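Local coordinates for putative esterase (PDB 5VOL), which is a ferulic acid esterase of carbohydrate esterase family 1 that probably cleaves feruloyl esters of arabinoxylan, and binds calcium, at residues Ile230-Ala235 / Val241-Arg246; Ala145-Gln150 / Val196-Glu201; Ala161-Met166 / Trp254-Ser259. One frame throughout, in Å; residues are numbered along the deposited sequence.

Contact 1 of 3, residues Ile230-Ala235 / Val241-Arg246; sequences IEFYQA and VPCQFR. With CA (calcium ion), chain B.
Within the beta-alpha-beta unit formed by strand 214-218, helix 226-238 and strand 244-246, the contact between helix and second strand centres on Tyr233 and Phe245. Each ring receives the other residue's CB over a face. Phe245 CB sits over the middle of the tyrosine ring, 3.5 Å from its centroid, and Tyr233 CB lies nearer the rim of the phenylalanine ring, 4.1 Å from that centroid. The planes are within 22° of parallel, yet so strongly offset that little of one ring covers the other; Tyr233 CD2 and Phe245 CD2 come to 3.5 Å. CG is anti to the backbone N in both residues (chi1 178° in Tyr233, -174° in Phe245), which carries each ring out past the other's CB. Aromatic residues suit this place because each flat face takes the other residue's CB, filling the space between helix and strand. Ile230 adds its CG1 beside Phe245 CZ at 3.9 Å.

In this alpha/beta-hydrolase fold, strand 244-246 is the outermost strand of the main sheet within the chain, hydrogen-bonded to strand 214-218 and covered by the helix. Cys243, two residues before Phe245, sets its SG at the edge of the Tyr233 ring, 4.0 Å from CD1, a sulfur-aromatic contact, and the sulfur also packs against Phe232 CE2.

The polar end of Tyr233 faces a neighbouring subunit, where its OH hydrogen-bonds Asp221 O. Gln244 points away from the helix, and its OE1 binds a calcium ion at 2.4 Å, with Asp221, Asp222 and Asp249 of that same neighbouring subunit as further ligands. Metal and Arg246 together probably hold the amide's rotation and polarise its carbonyl. Arg246 grips Gln244 OE1 end-on, NH2 at 2.8 Å and NH1 at 3.2 Å, the oxygen lying in the guanidinium plane.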
loop_
_atom_site.group_PDB
_atom_site.type_symbol
_atom_site.label_atom_id
_atom_site.label_comp_id
_atom_site.label_asym_id
_atom_site.label_seq_id
_atom_site.Cartn_x
_atom_site.Cartn_y
_atom_site.Cartn_z
ATOM N N ILE C 230 -6.473 1.330 21.925
ATOM C CA ILE C 230 -7.351 0.182 21.841
ATOM C C ILE C 230 -8.566 0.390 22.735
ATOM O O ILE C 230 -9.705 0.140 22.321
ATOM C CB ILE C 230 -6.612 -1.122 22.224
ATOM C CG1 ILE C 230 -5.680 -1.554 21.080
ATOM C CG2 ILE C 230 -7.611 -2.211 22.572
ATOM C CD1 ILE C 230 -4.766 -2.746 21.413
ATOM N N GLU C 231 -8.335 0.859 23.962
ATOM C CA GLU C 231 -9.443 1.106 24.878
ATOM C C GLU C 231 -10.377 2.167 24.324
ATOM O O GLU C 231 -11.597 2.075 24.467
ATOM C CB GLU C 231 -8.936 1.553 26.263
ATOM C CG GLU C 231 -8.127 0.527 27.010
ATOM C CD GLU C 231 -7.525 1.121 28.285
ATOM O OE1 GLU C 231 -8.175 1.993 28.906
ATOM O OE2 GLU C 231 -6.401 0.739 28.644
ATOM N N PHE C 232 -9.810 3.201 23.719
ATOM C CA PHE C 232 -10.639 4.225 23.112
ATOM C C PHE C 232 -11.495 3.623 21.996
ATOM O O PHE C 232 -12.705 3.860 21.921
ATOM C CB PHE C 232 -9.779 5.355 22.558
ATOM C CG PHE C 232 -10.554 6.372 21.778
ATOM C CD1 PHE C 232 -11.153 7.445 22.416
ATOM C CD2 PHE C 232 -10.696 6.250 20.404
ATOM C CE1 PHE C 232 -11.871 8.386 21.697
ATOM C CE2 PHE C 232 -11.407 7.187 19.680
ATOM C CZ PHE C 232 -11.996 8.253 20.323
ATOM N N TYR C 233 -10.867 2.841 21.125
ATOM C CA TYR C 233 -11.610 2.259 20.012
ATOM C C TYR C 233 -12.707 1.322 20.526
ATOM O O TYR C 233 -13.858 1.413 20.099
ATOM C CB TYR C 233 -10.686 1.504 19.042
ATOM C CG TYR C 233 -11.489 0.875 17.922
ATOM C CD1 TYR C 233 -12.273 1.667 17.080
ATOM C CD2 TYR C 233 -11.503 -0.501 17.734
ATOM C CE1 TYR C 233 -13.034 1.104 16.072
ATOM C CE2 TYR C 233 -12.260 -1.074 16.725
ATOM C CZ TYR C 233 -13.023 -0.267 15.903
ATOM O OH TYR C 233 -13.778 -0.838 14.905
ATOM N N GLN C 234 -12.351 0.427 21.442
ATOM C CA GLN C 234 -13.329 -0.489 22.021
ATOM C C GLN C 234 -14.514 0.272 22.639
ATOM O O GLN C 234 -15.671 -0.092 22.403
ATOM C CB GLN C 234 -12.660 -1.403 23.049
ATOM C CG GLN C 234 -11.764 -2.464 22.385
ATOM C CD GLN C 234 -10.960 -3.286 23.372
ATOM O OE1 GLN C 234 -10.523 -2.784 24.417
ATOM N NE2 GLN C 234 -10.741 -4.561 23.038
ATOM N N ALA C 235 -14.238 1.345 23.378
ATOM C CA ALA C 235 -15.319 2.167 23.943
ATOM C C ALA C 235 -16.201 2.783 22.850
ATOM O O ALA C 235 -17.424 2.780 22.957
ATOM C CB ALA C 235 -14.752 3.264 24.838
ATOM N N VAL C 241 -20.522 4.232 18.104
ATOM C CA VAL C 241 -20.012 5.431 17.453
ATOM C C VAL C 241 -19.033 5.009 16.355
ATOM O O VAL C 241 -17.962 4.474 16.650
ATOM C CB VAL C 241 -19.301 6.378 18.453
ATOM C CG1 VAL C 241 -18.914 7.682 17.772
ATOM C CG2 VAL C 241 -20.195 6.649 19.655
ATOM N N PRO C 242 -19.409 5.215 15.084
ATOM C CA PRO C 242 -18.545 4.785 13.973
ATOM C C PRO C 242 -17.138 5.375 14.059
ATOM O O PRO C 242 -16.980 6.579 14.275
ATOM C CB PRO C 242 -19.287 5.307 12.740
ATOM C CG PRO C 242 -20.748 5.236 13.151
ATOM C CD PRO C 242 -20.725 5.691 14.610
ATOM N N CYS C 243 -16.139 4.516 13.885
ATOM C CA CYS C 243 -14.742 4.890 14.040
ATOM C C CYS C 243 -13.858 3.931 13.229
ATOM O O CYS C 243 -14.042 2.726 13.314
ATOM C CB CYS C 243 -14.357 4.852 15.526
ATOM S SG CYS C 243 -12.714 5.481 15.929
ATOM N N GLN C 244 -12.924 4.455 12.435
ATOM C CA GLN C 244 -11.927 3.591 11.800
ATOM C C GLN C 244 -10.760 3.381 12.760
ATOM O O GLN C 244 -10.349 4.317 13.448
ATOM C CB GLN C 244 -11.411 4.191 10.488
ATOM C CG GLN C 244 -12.474 4.397 9.413
ATOM C CD GLN C 244 -13.164 3.098 9.015
ATOM O OE1 GLN C 244 -12.523 2.059 8.899
ATOM N NE2 GLN C 244 -14.477 3.156 8.811
ATOM N N PHE C 245 -10.222 2.168 12.787
ATOM C CA PHE C 245 -9.061 1.854 13.624
ATOM C C PHE C 245 -8.028 1.138 12.753
ATOM O O PHE C 245 -8.364 0.174 12.072
ATOM C CB PHE C 245 -9.484 0.988 14.819
ATOM C CG PHE C 245 -8.381 0.728 15.837
ATOM C CD1 PHE C 245 -7.525 1.739 16.235
ATOM C CD2 PHE C 245 -8.221 -0.534 16.394
ATOM C CE1 PHE C 245 -6.509 1.497 17.173
ATOM C CE2 PHE C 245 -7.217 -0.786 17.345
ATOM C CZ PHE C 245 -6.359 0.227 17.730
ATOM N N ARG C 246 -6.794 1.641 12.729
ATOM C CA ARG C 246 -5.699 0.940 12.062
ATOM C C ARG C 246 -4.544 0.735 13.014
ATOM O O ARG C 246 -4.140 1.658 13.699
ATOM C CB ARG C 246 -5.191 1.705 10.831
ATOM C CG ARG C 246 -6.301 2.127 9.849
ATOM C CD ARG C 246 -6.842 0.972 8.989
ATOM N NE ARG C 246 -7.871 1.507 8.102
ATOM C CZ ARG C 246 -9.165 1.549 8.399
ATOM N NH1 ARG C 246 -9.605 1.037 9.543
ATOM N NH2 ARG C 246 -10.028 2.097 7.546
HETATM CA CA CA B . -13.313 -0.193 9.395
HETATM O O HOH W 1 -16.366 0.376 14.112
HETATM O O HOH W 2 -14.680 0.774 11.359
HETATM O O HOH W 3 -15.315 0.202 7.968
#

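Contact 2 of 3, residues Ala145-Gln150 / Val196-Glu201; sequences ATNYGQ and VKYVME
Gln150 on helix 140-151 and Tyr198 on helix 195-200 carry the packing between two helices of this alpha/beta-hydrolase fold. The segments run in roughly the same direction, 31° apart, and their axes come no closer than 10.8 Å, a wide spacing bridged by long side chains.

The apolar part is a CH-pi contact: Gln150 CB lies over one face of the Tyr198 ring, 4.0 Å from its centroid and displaced toward the rim. The same ring also meets Arg206 in a cation-pi contact. The side chains of Gln150 and Tyr198 lie antiparallel, so the amide end of Gln150 finishes beside the root of the tyrosine, with OE1 3.5 Å from Tyr198 CB. CG of Gln150 is anti to the carbonyl carbon (chi1 -73°) and the chain beyond it is extended, giving the reach needed to set NE2 against Val199 CG2. A glutamine suits this place, offering methylenes to the ring and an amide to the polar groups behind.

The hydrogen bonds hold that buried amide at both ends. Asn147 ND2, one turn earlier, donates to Gln150 OE1 at 3.0 Å, nearly straight at 166° and lying in the carbonyl plane, while NE2 donates to the backbone oxygen of Cys195. Asn147 is itself positioned by Arg151, which bonds its OD1.

A water joins the backbone carbonyl of Gln150 to the hydroxyl of Tyr198: it donates to Gln150 O at 3.0 Å and lies 2.9 Å from Tyr198 OH, at the edge of the ring and in its plane.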
loop_
_atom_site.group_PDB
_atom_site.type_symbol
_atom_site.label_atom_id
_atom_site.label_comp_id
_atom_site.label_asym_id
_atom_site.label_seq_id
_atom_site.Cartn_x
_atom_site.Cartn_y
_atom_site.Cartn_z
ATOM N N ALA C 145 -6.351 16.611 19.761
ATOM C CA ALA C 145 -7.267 16.567 18.632
ATOM C C ALA C 145 -8.560 15.837 19.009
ATOM O O ALA C 145 -9.653 16.308 18.748
ATOM C CB ALA C 145 -6.580 15.892 17.433
ATOM N N THR C 146 -8.415 14.688 19.643
ATOM C CA THR C 146 -9.546 13.850 19.986
ATOM C C THR C 146 -10.471 14.531 21.002
ATOM O O THR C 146 -11.683 14.568 20.806
ATOM C CB THR C 146 -9.059 12.495 20.531
ATOM O OG1 THR C 146 -8.345 11.792 19.502
ATOM C CG2 THR C 146 -10.221 11.639 20.977
ATOM N N ASN C 147 -9.908 15.085 22.077
ATOM C CA ASN C 147 -10.746 15.694 23.112
ATOM C C ASN C 147 -11.371 17.006 22.626
ATOM O O ASN C 147 -12.487 17.331 23.006
ATOM C CB ASN C 147 -9.948 15.912 24.415
ATOM C CG ASN C 147 -10.852 16.188 25.622
ATOM O OD1 ASN C 147 -10.641 17.156 26.344
ATOM N ND2 ASN C 147 -11.870 15.346 25.829
ATOM N N TYR C 148 -10.676 17.741 21.763
ATOM C CA TYR C 148 -11.276 18.909 21.124
ATOM C C TYR C 148 -12.501 18.494 20.312
ATOM O O TYR C 148 -13.547 19.167 20.321
ATOM C CB TYR C 148 -10.288 19.619 20.197
ATOM C CG TYR C 148 -9.329 20.611 20.831
ATOM C CD1 TYR C 148 -9.152 20.685 22.207
ATOM C CD2 TYR C 148 -8.595 21.481 20.028
ATOM C CE1 TYR C 148 -8.246 21.623 22.772
ATOM C CE2 TYR C 148 -7.704 22.402 20.569
ATOM C CZ TYR C 148 -7.534 22.477 21.934
ATOM O OH TYR C 148 -6.628 23.401 22.426
ATOM N N GLY C 149 -12.358 17.391 19.582
ATOM C CA GLY C 149 -13.451 16.901 18.759
ATOM C C GLY C 149 -14.593 16.422 19.633
ATOM O O GLY C 149 -15.761 16.559 19.280
ATOM N N GLN C 150 -14.249 15.874 20.792
ATOM C CA GLN C 150 -15.237 15.367 21.726
ATOM C C GLN C 150 -16.036 16.511 22.377
ATOM O O GLN C 150 -17.266 16.443 22.486
ATOM C CB GLN C 150 -14.549 14.516 22.794
ATOM C CG GLN C 150 -14.068 13.140 22.311
ATOM C CD GLN C 150 -13.359 12.361 23.409
ATOM O OE1 GLN C 150 -12.677 12.950 24.249
ATOM N NE2 GLN C 150 -13.526 11.034 23.415
ATOM N N VAL C 196 -10.704 8.395 26.651
ATOM C CA VAL C 196 -11.362 7.131 26.921
ATOM C C VAL C 196 -12.536 7.328 27.867
ATOM O O VAL C 196 -13.661 6.942 27.548
ATOM C CB VAL C 196 -10.382 6.115 27.509
ATOM C CG1 VAL C 196 -11.101 4.811 27.832
ATOM C CG2 VAL C 196 -9.219 5.870 26.526
ATOM N N LYS C 197 -12.283 7.957 29.018
ATOM C CA LYS C 197 -13.338 8.193 30.002
ATOM C C LYS C 197 -14.507 8.947 29.390
ATOM O O LYS C 197 -15.663 8.656 29.691
ATOM C CB LYS C 197 -12.807 8.971 31.218
ATOM C CG LYS C 197 -13.920 9.386 32.182
ATOM C CD LYS C 197 -13.401 10.088 33.445
ATOM C CE LYS C 197 -13.038 11.541 33.172
ATOM N NZ LYS C 197 -14.187 12.323 32.586
ATOM N N TYR C 198 -14.203 9.910 28.522
ATOM C CA TYR C 198 -15.232 10.743 27.920
ATOM C C TYR C 198 -16.261 9.911 27.168
ATOM O O TYR C 198 -17.457 10.200 27.209
ATOM C CB TYR C 198 -14.614 11.766 26.976
ATOM C CG TYR C 198 -15.581 12.855 26.604
ATOM C CD1 TYR C 198 -16.432 12.717 25.518
ATOM C CD2 TYR C 198 -15.659 14.020 27.355
ATOM C CE1 TYR C 198 -17.331 13.715 25.185
ATOM C CE2 TYR C 198 -16.547 15.020 27.026
ATOM C CZ TYR C 198 -17.384 14.859 25.941
ATOM O OH TYR C 198 -18.267 15.859 25.608
ATOM N N VAL C 199 -15.792 8.869 26.487
ATOM C CA VAL C 199 -16.696 7.967 25.781
ATOM C C VAL C 199 -17.360 6.992 26.747
ATOM O O VAL C 199 -18.553 6.754 26.659
ATOM C CB VAL C 199 -15.962 7.173 24.673
ATOM C CG1 VAL C 199 -16.944 6.227 23.948
ATOM C CG2 VAL C 199 -15.306 8.150 23.694
ATOM N N MET C 200 -16.585 6.447 27.678
ATOM C CA MET C 200 -17.093 5.439 28.614
ATOM C C MET C 200 -18.279 5.926 29.438
ATOM O O MET C 200 -19.191 5.159 29.726
ATOM C CB MET C 200 -15.995 4.995 29.572
ATOM C CG MET C 200 -14.731 4.517 28.910
ATOM S SD MET C 200 -14.468 2.783 29.251
ATOM C CE MET C 200 -15.737 2.073 28.198
ATOM N N GLU C 201 -18.246 7.199 29.818
ATOM C CA GLU C 201 -19.273 7.777 30.677
ATOM C C GLU C 201 -20.387 8.436 29.874
ATOM O O GLU C 201 -21.262 9.089 30.435
ATOM C CB GLU C 201 -18.645 8.802 31.631
ATOM C CG GLU C 201 -18.210 10.078 30.933
ATOM C CD GLU C 201 -17.365 10.984 31.812
ATOM O OE1 GLU C 201 -17.024 10.578 32.948
ATOM O OE2 GLU C 201 -17.041 12.104 31.356
HETATM O O HOH W 4 -19.808 15.084 23.260
#

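Contact 3 of 3, residues Ala161-Met166 / Trp254-Ser259; sequences AMSALM and WEYWHS
Ser163, directly after strand 158-162, has the left-handed backbone conformation, unusual for a residue other than glycine, and from this conformation its hydroxyl meets the indole of Trp257 on helix 254-271. The site belongs to the alpha/beta-hydrolase fold, at the C-terminal end of an inner strand of the main sheet, where the side chain of Ser163 also touches Asp223 and His252, residues whose geometry with Ser139 is consistent with a catalytic triad.

Trp257 NE1 donates to Ser163 OG at 2.7 Å with an N-H...O angle of 159°, and the oxygen sits at the edge of the indole, near its plane. Serine suits the spot, being small enough to approach the ring edge while supplying an acceptor for a buried N-H. Ser163 OG also lies 3.6 Å from Tyr256 CD2. With CG anti to its carbonyl carbon (chi1 -61°), Trp257 places the NE1 edge of its ring beside Ser163, and the indole also meets the ring of His252 edge-to-face. Losing the indole to an alanine here would probably leave Ser163 OG without its donor and open a gap beside His252, allowing that ring more freedom to turn.

Met162 supplies the apolar flank. Its sulfur makes an oblique Met-aromatic contact with the five-membered ring, 5.1 Å from the centroid, and its CB touches Trp257 CD1 at 3.8 Å.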
loop_
_atom_site.group_PDB
_atom_site.type_symbol
_atom_site.label_atom_id
_atom_site.label_comp_id
_atom_site.label_asym_id
_atom_site.label_seq_id
_atom_site.Cartn_x
_atom_site.Cartn_y
_atom_site.Cartn_z
ATOM N N ALA C 161 -6.578 10.828 14.755
ATOM C CA ALA C 161 -5.725 10.718 15.933
ATOM C C ALA C 161 -4.548 9.764 15.694
ATOM O O ALA C 161 -4.775 8.570 15.528
ATOM C CB ALA C 161 -6.561 10.229 17.107
ATOM N N MET C 162 -3.309 10.277 15.684
ATOM C CA MET C 162 -2.118 9.442 15.443
ATOM C C MET C 162 -1.376 9.118 16.725
ATOM O O MET C 162 -0.961 10.044 17.422
ATOM C CB MET C 162 -1.119 10.137 14.511
ATOM C CG MET C 162 -1.702 10.763 13.256
ATOM S SD MET C 162 -0.439 11.815 12.524
ATOM C CE MET C 162 -1.373 12.494 11.161
ATOM N N SER C 163 -1.187 7.828 17.010
ATOM C CA SER C 163 -0.423 7.388 18.177
ATOM C C SER C 163 -0.825 8.197 19.409
ATOM O O SER C 163 0.038 8.707 20.135
ATOM C CB SER C 163 1.071 7.545 17.920
ATOM O OG SER C 163 1.436 7.082 16.627
ATOM N N ALA C 164 -2.132 8.344 19.610
ATOM C CA ALA C 164 -2.666 9.435 20.427
ATOM C C ALA C 164 -2.502 9.199 21.919
ATOM O O ALA C 164 -2.582 8.073 22.387
ATOM C CB ALA C 164 -4.136 9.664 20.104
ATOM N N LEU C 165 -2.277 10.279 22.658
ATOM C CA LEU C 165 -2.294 10.213 24.119
ATOM C C LEU C 165 -3.746 10.291 24.588
ATOM O O LEU C 165 -4.205 11.340 25.033
ATOM C CB LEU C 165 -1.466 11.343 24.719
ATOM C CG LEU C 165 -1.281 11.396 26.238
ATOM C CD1 LEU C 165 -0.405 10.230 26.713
ATOM C CD2 LEU C 165 -0.672 12.744 26.645
ATOM N N MET C 166 -4.475 9.187 24.431
ATOM C CA MET C 166 -5.903 9.144 24.743
ATOM C C MET C 166 -6.112 9.243 26.252
ATOM O O MET C 166 -7.133 9.729 26.723
ATOM C CB MET C 166 -6.526 7.856 24.211
ATOM C CG MET C 166 -6.560 7.757 22.680
ATOM S SD MET C 166 -7.333 9.194 21.899
ATOM C CE MET C 166 -7.692 8.525 20.247
ATOM N N TRP C 254 8.523 9.234 13.725
ATOM C CA TRP C 254 8.106 10.112 12.637
ATOM C C TRP C 254 7.870 9.393 11.313
ATOM O O TRP C 254 7.153 9.913 10.452
ATOM C CB TRP C 254 9.114 11.256 12.461
ATOM C CG TRP C 254 8.640 12.411 13.277
ATOM C CD1 TRP C 254 9.062 12.764 14.531
ATOM C CD2 TRP C 254 7.574 13.317 12.942
ATOM N NE1 TRP C 254 8.346 13.851 14.982
ATOM C CE2 TRP C 254 7.425 14.205 14.025
ATOM C CE3 TRP C 254 6.743 13.470 11.818
ATOM C CZ2 TRP C 254 6.481 15.237 14.022
ATOM C CZ3 TRP C 254 5.806 14.494 11.812
ATOM C CH2 TRP C 254 5.683 15.367 12.914
ATOM N N GLU C 255 8.413 8.194 11.138
ATOM C CA GLU C 255 8.019 7.440 9.950
ATOM C C GLU C 255 6.546 7.080 10.060
ATOM O O GLU C 255 5.829 7.075 9.065
ATOM C CB GLU C 255 8.867 6.175 9.759
ATOM C CG GLU C 255 10.226 6.437 9.128
ATOM C CD GLU C 255 10.135 7.072 7.748
ATOM O OE1 GLU C 255 9.687 6.398 6.784
ATOM O OE2 GLU C 255 10.507 8.263 7.616
ATOM N N TYR C 256 6.084 6.783 11.272
ATOM C CA TYR C 256 4.675 6.483 11.467
ATOM C C TYR C 256 3.782 7.707 11.180
ATOM O O TYR C 256 2.705 7.574 10.614
ATOM C CB TYR C 256 4.403 5.981 12.895
ATOM C CG TYR C 256 3.154 5.135 12.960
ATOM C CD1 TYR C 256 3.196 3.777 12.625
ATOM C CD2 TYR C 256 1.925 5.686 13.310
ATOM C CE1 TYR C 256 2.047 2.986 12.656
ATOM C CE2 TYR C 256 0.766 4.897 13.338
ATOM C CZ TYR C 256 0.840 3.550 13.009
ATOM O OH TYR C 256 -0.288 2.749 13.039
ATOM N N TRP C 257 4.242 8.889 11.567
ATOM C CA TRP C 257 3.398 10.086 11.530
ATOM C C TRP C 257 3.437 10.706 10.142
ATOM O O TRP C 257 2.421 11.170 9.640
ATOM C CB TRP C 257 3.838 11.080 12.623
ATOM C CG TRP C 257 3.683 10.451 13.977
ATOM C CD1 TRP C 257 2.674 9.614 14.375
ATOM C CD2 TRP C 257 4.593 10.532 15.088
ATOM N NE1 TRP C 257 2.898 9.182 15.659
ATOM C CE2 TRP C 257 4.065 9.731 16.120
ATOM C CE3 TRP C 257 5.796 11.204 15.308
ATOM C CZ2 TRP C 257 4.703 9.587 17.364
ATOM C CZ3 TRP C 257 6.428 11.064 16.551
ATOM C CH2 TRP C 257 5.879 10.266 17.553
ATOM N N HIS C 258 4.592 10.661 9.487
ATOM C CA HIS C 258 4.641 11.082 8.086
ATOM C C HIS C 258 3.762 10.184 7.180
ATOM O O HIS C 258 2.975 10.673 6.363
ATOM C CB HIS C 258 6.088 11.085 7.579
ATOM C CG HIS C 258 6.202 11.026 6.089
ATOM N ND1 HIS C 258 6.421 9.848 5.398
ATOM C CD2 HIS C 258 6.133 11.997 5.148
ATOM C CE1 HIS C 258 6.458 10.095 4.105
ATOM N NE2 HIS C 258 6.293 11.395 3.925
ATOM N N SER C 259 3.896 8.870 7.321
ATOM C CA SER C 259 3.098 7.959 6.512
ATOM C C SER C 259 1.602 8.095 6.855
ATOM O O SER C 259 0.748 7.907 5.993
ATOM C CB SER C 259 3.585 6.514 6.686
ATOM O OG SER C 259 3.404 6.068 8.014
#

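Overall arrangement
Contacts 1 and 2 have centres about 11 Å apart, contacts 1 and 3 about 15 Å, and contacts 2 and 3 about 18 Å. Both segments of contact 2 precede contact 1, which lies wholly between the two segments of contact 3; contacts 2 and 3 interleave. Contacts 1 and 3 both reach the main sheet, through strands 244-246 and 158-162, while contact 2 joins helices 140-151 and 195-200. Phe232 knits the three: CE1 lies 3.6 Å from Gln150 NE2, and CD2 lies 3.8 Å from Met166 CE. The three contacts thus share packing through Phe232, with a probable catalytic centre near contact 3 and an intersubunit calcium site at contact 1.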